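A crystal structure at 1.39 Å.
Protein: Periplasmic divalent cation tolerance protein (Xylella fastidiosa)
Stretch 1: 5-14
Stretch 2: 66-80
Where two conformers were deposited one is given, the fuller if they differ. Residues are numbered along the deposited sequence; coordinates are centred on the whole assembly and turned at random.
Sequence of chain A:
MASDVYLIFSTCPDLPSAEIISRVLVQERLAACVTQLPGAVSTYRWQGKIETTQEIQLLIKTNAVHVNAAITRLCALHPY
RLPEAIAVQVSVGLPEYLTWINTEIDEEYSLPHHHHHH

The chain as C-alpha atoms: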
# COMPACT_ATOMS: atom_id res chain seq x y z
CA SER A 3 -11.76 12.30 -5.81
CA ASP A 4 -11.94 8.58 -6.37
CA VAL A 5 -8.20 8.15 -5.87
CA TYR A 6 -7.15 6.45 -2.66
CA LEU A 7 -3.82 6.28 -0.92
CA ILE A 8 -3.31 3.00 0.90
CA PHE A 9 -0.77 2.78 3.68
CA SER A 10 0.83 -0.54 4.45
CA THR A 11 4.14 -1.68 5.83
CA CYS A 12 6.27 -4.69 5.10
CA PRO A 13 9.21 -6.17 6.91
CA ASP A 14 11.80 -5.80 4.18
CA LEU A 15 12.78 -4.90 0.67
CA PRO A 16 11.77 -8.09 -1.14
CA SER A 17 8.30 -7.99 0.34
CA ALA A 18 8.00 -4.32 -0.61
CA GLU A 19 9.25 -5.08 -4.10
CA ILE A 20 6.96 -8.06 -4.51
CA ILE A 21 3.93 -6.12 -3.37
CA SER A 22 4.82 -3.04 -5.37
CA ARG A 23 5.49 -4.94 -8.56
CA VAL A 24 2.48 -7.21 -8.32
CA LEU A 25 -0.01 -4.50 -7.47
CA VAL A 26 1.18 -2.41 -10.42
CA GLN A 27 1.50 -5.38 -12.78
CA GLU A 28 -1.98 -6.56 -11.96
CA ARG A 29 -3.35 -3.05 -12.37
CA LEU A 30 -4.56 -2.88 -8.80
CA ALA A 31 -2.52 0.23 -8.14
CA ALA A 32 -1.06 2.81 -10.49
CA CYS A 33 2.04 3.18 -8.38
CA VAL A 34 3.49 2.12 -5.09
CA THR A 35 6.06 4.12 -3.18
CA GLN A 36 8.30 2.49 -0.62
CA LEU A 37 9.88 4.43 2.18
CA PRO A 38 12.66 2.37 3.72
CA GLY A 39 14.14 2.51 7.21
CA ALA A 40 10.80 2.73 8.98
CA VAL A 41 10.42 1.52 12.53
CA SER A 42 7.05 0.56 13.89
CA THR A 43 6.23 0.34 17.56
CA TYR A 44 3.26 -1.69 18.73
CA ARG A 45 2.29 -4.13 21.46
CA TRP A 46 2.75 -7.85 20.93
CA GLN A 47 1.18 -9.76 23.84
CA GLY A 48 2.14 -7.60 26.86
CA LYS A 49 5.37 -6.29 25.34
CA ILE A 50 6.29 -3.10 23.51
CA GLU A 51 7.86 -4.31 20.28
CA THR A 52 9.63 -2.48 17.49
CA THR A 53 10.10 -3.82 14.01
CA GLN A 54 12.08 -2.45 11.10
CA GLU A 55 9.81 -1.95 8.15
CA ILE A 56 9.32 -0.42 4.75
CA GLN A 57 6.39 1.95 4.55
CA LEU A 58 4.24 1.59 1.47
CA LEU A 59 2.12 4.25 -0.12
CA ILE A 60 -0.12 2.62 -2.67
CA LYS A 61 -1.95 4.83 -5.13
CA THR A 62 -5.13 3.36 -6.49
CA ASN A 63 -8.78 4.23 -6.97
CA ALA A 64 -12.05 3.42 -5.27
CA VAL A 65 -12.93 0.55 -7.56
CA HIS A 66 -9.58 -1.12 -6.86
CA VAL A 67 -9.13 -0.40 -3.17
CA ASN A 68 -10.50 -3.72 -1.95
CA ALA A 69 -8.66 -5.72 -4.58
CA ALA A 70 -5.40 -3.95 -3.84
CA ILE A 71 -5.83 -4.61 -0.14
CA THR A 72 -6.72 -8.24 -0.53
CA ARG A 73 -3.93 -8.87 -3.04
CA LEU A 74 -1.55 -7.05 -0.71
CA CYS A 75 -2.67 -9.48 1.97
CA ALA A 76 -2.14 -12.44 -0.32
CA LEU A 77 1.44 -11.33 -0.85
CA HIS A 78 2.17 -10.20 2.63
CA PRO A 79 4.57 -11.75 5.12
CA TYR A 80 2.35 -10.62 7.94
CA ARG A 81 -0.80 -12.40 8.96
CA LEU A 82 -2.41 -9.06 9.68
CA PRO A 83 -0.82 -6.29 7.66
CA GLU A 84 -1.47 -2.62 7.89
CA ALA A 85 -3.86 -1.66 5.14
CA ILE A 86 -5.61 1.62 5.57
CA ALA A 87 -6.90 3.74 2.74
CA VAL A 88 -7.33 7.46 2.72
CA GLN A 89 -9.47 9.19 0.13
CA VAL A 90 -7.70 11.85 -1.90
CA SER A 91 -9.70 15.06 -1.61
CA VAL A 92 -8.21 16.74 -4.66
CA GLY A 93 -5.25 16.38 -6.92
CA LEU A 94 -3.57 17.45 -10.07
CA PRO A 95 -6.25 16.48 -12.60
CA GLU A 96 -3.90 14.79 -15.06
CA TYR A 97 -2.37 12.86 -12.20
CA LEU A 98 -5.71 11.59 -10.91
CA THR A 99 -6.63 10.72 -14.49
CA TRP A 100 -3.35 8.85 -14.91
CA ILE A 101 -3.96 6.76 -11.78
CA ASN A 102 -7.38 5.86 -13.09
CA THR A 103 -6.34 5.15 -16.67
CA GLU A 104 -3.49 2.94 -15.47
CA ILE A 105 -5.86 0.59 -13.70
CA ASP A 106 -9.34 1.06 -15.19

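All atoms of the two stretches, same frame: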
# COMPACT_ATOMS: atom_id res chain seq x y z
N VAL A 5 -9.52 8.69 -6.14
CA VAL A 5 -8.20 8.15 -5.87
C VAL A 5 -8.05 7.92 -4.36
O VAL A 5 -8.53 8.70 -3.54
CB VAL A 5 -7.09 9.08 -6.41
CG1 VAL A 5 -5.73 8.66 -5.87
CG2 VAL A 5 -7.09 9.03 -7.93
N TYR A 6 -7.42 6.80 -4.03
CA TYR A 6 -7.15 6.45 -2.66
C TYR A 6 -5.69 6.16 -2.47
O TYR A 6 -5.04 5.59 -3.34
CB TYR A 6 -7.93 5.19 -2.27
CG TYR A 6 -9.37 5.52 -1.96
CD1 TYR A 6 -9.82 5.55 -0.65
CD2 TYR A 6 -10.26 5.83 -2.98
CE1 TYR A 6 -11.14 5.87 -0.36
CE2 TYR A 6 -11.57 6.16 -2.69
CZ TYR A 6 -12.00 6.17 -1.39
OH TYR A 6 -13.31 6.50 -1.11
N LEU A 7 -5.18 6.56 -1.31
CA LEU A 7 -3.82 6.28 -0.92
C LEU A 7 -3.92 5.21 0.15
O LEU A 7 -4.57 5.42 1.18
CB LEU A 7 -3.19 7.54 -0.33
CG LEU A 7 -1.72 7.59 0.10
CD1 LEU A 7 -0.79 7.11 -0.99
CD2 LEU A 7 -1.39 9.01 0.49
N ILE A 8 -3.31 4.06 -0.09
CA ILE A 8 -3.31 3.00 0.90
C ILE A 8 -1.96 2.94 1.56
O ILE A 8 -0.95 2.89 0.87
CB ILE A 8 -3.61 1.63 0.27
CG1 ILE A 8 -4.95 1.67 -0.46
CG2 ILE A 8 -3.59 0.53 1.33
CD1 ILE A 8 -5.20 0.45 -1.31
N PHE A 9 -1.97 2.94 2.89
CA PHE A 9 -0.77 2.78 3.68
C PHE A 9 -0.66 1.34 4.09
O PHE A 9 -1.62 0.75 4.57
CB PHE A 9 -0.83 3.65 4.93
CG PHE A 9 -0.82 5.12 4.64
CD1 PHE A 9 0.33 5.87 4.85
CD2 PHE A 9 -1.96 5.75 4.17
CE1 PHE A 9 0.34 7.24 4.58
CE2 PHE A 9 -1.96 7.11 3.90
CZ PHE A 9 -0.80 7.85 4.10
N SER A 10 0.52 0.77 3.91
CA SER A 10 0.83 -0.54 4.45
C SER A 10 2.28 -0.52 4.85
O SER A 10 3.00 0.42 4.52
CB SER A 10 0.60 -1.62 3.40
OG SER A 10 0.75 -2.90 3.98
N THR A 11 2.73 -1.53 5.57
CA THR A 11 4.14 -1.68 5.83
C THR A 11 4.52 -3.10 5.55
O THR A 11 3.67 -3.99 5.61
CB THR A 11 4.52 -1.36 7.28
OG1 THR A 11 3.83 -2.24 8.15
CG2 THR A 11 4.18 0.06 7.63
N CYS A 12 5.78 -3.32 5.23
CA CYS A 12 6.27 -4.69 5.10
C CYS A 12 7.61 -4.78 5.77
O CYS A 12 8.26 -3.78 6.01
CB CYS A 12 6.43 -5.17 3.66
SG CYS A 12 7.09 -3.97 2.57
N PRO A 13 8.02 -6.01 6.10
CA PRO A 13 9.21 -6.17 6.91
C PRO A 13 10.52 -5.89 6.19
O PRO A 13 11.53 -5.61 6.85
CB PRO A 13 9.15 -7.63 7.33
CG PRO A 13 8.34 -8.30 6.28
CD PRO A 13 7.35 -7.29 5.81
N ASP A 14 10.53 -6.00 4.87
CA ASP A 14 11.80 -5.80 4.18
C ASP A 14 11.66 -5.46 2.73
O ASP A 14 10.55 -5.33 2.23
CB ASP A 14 12.65 -7.06 4.31
CG ASP A 14 12.00 -8.28 3.68
OD1 ASP A 14 11.00 -8.17 2.93
OD2 ASP A 14 12.52 -9.37 3.94
N HIS A 66 -10.64 -0.14 -7.08
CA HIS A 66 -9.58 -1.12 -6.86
C HIS A 66 -9.10 -1.23 -5.44
O HIS A 66 -8.24 -2.06 -5.16
CB HIS A 66 -8.37 -0.84 -7.75
CG HIS A 66 -8.64 -1.04 -9.20
ND1 HIS A 66 -9.16 -0.05 -10.00
CD2 HIS A 66 -8.48 -2.13 -10.00
CE1 HIS A 66 -9.31 -0.51 -11.23
NE2 HIS A 66 -8.90 -1.77 -11.26
N VAL A 67 -9.61 -0.40 -4.54
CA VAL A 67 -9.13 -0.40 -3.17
C VAL A 67 -9.19 -1.79 -2.54
O VAL A 67 -8.20 -2.27 -1.99
CB VAL A 67 -9.89 0.60 -2.30
CG1 VAL A 67 -9.65 0.34 -0.81
CG2 VAL A 67 -9.47 2.00 -2.66
N ASN A 68 -10.35 -2.44 -2.61
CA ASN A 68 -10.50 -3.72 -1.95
C ASN A 68 -9.59 -4.75 -2.58
O ASN A 68 -8.97 -5.52 -1.87
CB ASN A 68 -11.93 -4.21 -2.04
CG ASN A 68 -12.87 -3.37 -1.23
OD1 ASN A 68 -12.46 -2.43 -0.55
ND2 ASN A 68 -14.15 -3.68 -1.31
N ALA A 69 -9.51 -4.75 -3.90
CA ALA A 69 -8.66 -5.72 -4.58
C ALA A 69 -7.19 -5.51 -4.25
O ALA A 69 -6.43 -6.45 -4.07
CB ALA A 69 -8.87 -5.67 -6.07
N ALA A 70 -6.78 -4.25 -4.17
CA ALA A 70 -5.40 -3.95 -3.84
C ALA A 70 -5.10 -4.43 -2.42
O ALA A 70 -4.05 -5.00 -2.15
CB ALA A 70 -5.14 -2.46 -3.97
N ILE A 71 -6.05 -4.20 -1.52
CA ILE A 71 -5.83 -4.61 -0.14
C ILE A 71 -5.79 -6.12 -0.01
O ILE A 71 -4.94 -6.66 0.70
CB ILE A 71 -6.89 -4.02 0.80
CG1 ILE A 71 -6.63 -2.51 0.96
CG2 ILE A 71 -6.84 -4.72 2.17
CD1 ILE A 71 -7.72 -1.75 1.72
N THR A 72 -6.68 -6.81 -0.70
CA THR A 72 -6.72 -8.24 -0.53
C THR A 72 -5.52 -8.87 -1.23
O THR A 72 -4.93 -9.82 -0.71
CB THR A 72 -8.04 -8.87 -1.02
OG1 THR A 72 -8.18 -8.66 -2.42
CG2 THR A 72 -9.21 -8.24 -0.34
N ARG A 73 -5.12 -8.33 -2.38
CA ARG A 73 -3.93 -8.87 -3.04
C ARG A 73 -2.68 -8.58 -2.21
O ARG A 73 -1.80 -9.42 -2.08
CB ARG A 73 -3.79 -8.29 -4.44
CG ARG A 73 -2.71 -8.95 -5.27
CD ARG A 73 -3.03 -10.41 -5.54
NE ARG A 73 -2.11 -10.91 -6.56
CZ ARG A 73 -1.33 -11.96 -6.42
NH1 ARG A 73 -0.50 -12.28 -7.41
NH2 ARG A 73 -1.38 -12.71 -5.32
N LEU A 74 -2.62 -7.38 -1.65
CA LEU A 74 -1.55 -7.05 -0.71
C LEU A 74 -1.50 -8.11 0.39
O LEU A 74 -0.42 -8.62 0.73
CB LEU A 74 -1.82 -5.67 -0.12
CG LEU A 74 -1.11 -5.17 1.13
CD1 LEU A 74 0.28 -4.74 0.78
CD2 LEU A 74 -1.89 -3.99 1.71
N CYS A 75 -2.65 -8.45 0.94
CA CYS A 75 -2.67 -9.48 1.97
C CYS A 75 -2.15 -10.80 1.46
O CYS A 75 -1.44 -11.50 2.18
CB CYS A 75 -4.08 -9.68 2.49
SG CYS A 75 -4.64 -8.34 3.49
N ALA A 76 -2.52 -11.15 0.23
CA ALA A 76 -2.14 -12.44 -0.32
C ALA A 76 -0.63 -12.53 -0.48
O ALA A 76 -0.06 -13.62 -0.52
CB ALA A 76 -2.82 -12.64 -1.66
N LEU A 77 0.01 -11.38 -0.59
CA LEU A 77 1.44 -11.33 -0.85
C LEU A 77 2.21 -11.02 0.40
O LEU A 77 3.44 -10.93 0.36
CB LEU A 77 1.74 -10.23 -1.86
CG LEU A 77 1.11 -10.41 -3.24
CD1 LEU A 77 1.22 -9.12 -4.03
CD2 LEU A 77 1.78 -11.57 -3.96
N HIS A 78 1.52 -10.81 1.50
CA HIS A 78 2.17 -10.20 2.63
C HIS A 78 2.79 -11.20 3.58
O HIS A 78 2.18 -12.22 3.88
CB HIS A 78 1.18 -9.36 3.41
CG HIS A 78 1.81 -8.15 4.01
ND1 HIS A 78 2.62 -8.22 5.12
CD2 HIS A 78 1.80 -6.86 3.61
CE1 HIS A 78 3.06 -7.01 5.40
NE2 HIS A 78 2.58 -6.17 4.51
N PRO A 79 4.01 -10.92 4.06
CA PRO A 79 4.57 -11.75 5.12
C PRO A 79 3.75 -11.78 6.38
O PRO A 79 3.75 -12.78 7.09
CB PRO A 79 5.89 -11.05 5.43
CG PRO A 79 6.27 -10.43 4.16
CD PRO A 79 4.98 -9.93 3.57
N TYR A 80 3.07 -10.68 6.69
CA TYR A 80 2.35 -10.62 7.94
C TYR A 80 0.97 -11.22 7.81
O TYR A 80 0.31 -11.07 6.79
CB TYR A 80 2.14 -9.18 8.41
CG TYR A 80 3.39 -8.35 8.60
CD1 TYR A 80 4.64 -8.92 8.77
CD2 TYR A 80 3.28 -6.97 8.64
CE1 TYR A 80 5.76 -8.13 8.96
CE2 TYR A 80 4.39 -6.17 8.83
CZ TYR A 80 5.62 -6.75 8.98
OH TYR A 80 6.72 -5.95 9.16

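Residues 5-12 form a β-strand, and a helix spanning roughly residues 67-77 packs across one side of it. The two run nearly parallel, with 18° between their N-to-C directions. Their axes approach to 10.2 Å, which leaves room for one layer of side chains between them. Together the two stretches bury 523 Å².

The strand alternates. Val 5, Leu 7 and Phe 9 point their CA-to-CB bonds away from the helix and make no contact with it. Tyr 6, Ile 8 and Ser 10 point toward it.

Tyr 6 lies beside the start of the helix. Its CB is 3.6 Å from CG2 of Val 67, an apolar contact. The CA atoms of Tyr 6 and Val 67 are 7.1 Å apart.

Ile 8 has the largest area covered of any residue in stretch 1. Its extended side chain (chi1 m, chi2 t) carries CD1 into the first turns of the helix. Ile 8 CD1 lies 3.9 Å from CB of Ala 70, 4.0 Å from CG1 of Ile 71 and 4.5 Å from CG1 of Val 67. The methyl of Ala 70 packs against the isoleucine tip. These side-chain contacts are purely apolar.

Ser 10 comes next on the same side. Its OG is 3.6 Å from CD2 of Leu 74, a van der Waals contact. The hydroxyl is satisfied by a hydrogen bond elsewhere in the structure.

Thr 11 provides the one hydrogen bond between the stretches. His 78 NE2 donates to Thr 11 O at 2.7 Å, with an N-H...acceptor angle of 134°. The distance is short, although the angle is well off linear. The carbonyl oxygen lies at the edge of the imidazole, near its plane, where a ring N-H can reach it. The other ring nitrogen, ND1 of His 78, accepts from Tyr 80 N at 3.0 Å. The imidazole therefore links the strand to the segment following the helix.

Cys 12 ends the strand. Its CA packs 4.0 Å from CE1 of the His 78 ring.

Pro 13 packs chiefly against Pro 79 and Tyr 80. Its CG is 3.6 Å from CG of Pro 79, so the two proline rings touch. Pro 13 CD is 3.6 Å from CE1 of Tyr 80. Pro 13 N is 3.3 Å from Tyr 80 OH, but the proline nitrogen has no hydrogen to share. The tyrosine hydroxyl is hydrogen-bonded elsewhere in the structure.

Asp 14 makes no contact with stretch 2; its side chain caps a backbone nitrogen just past the stretch.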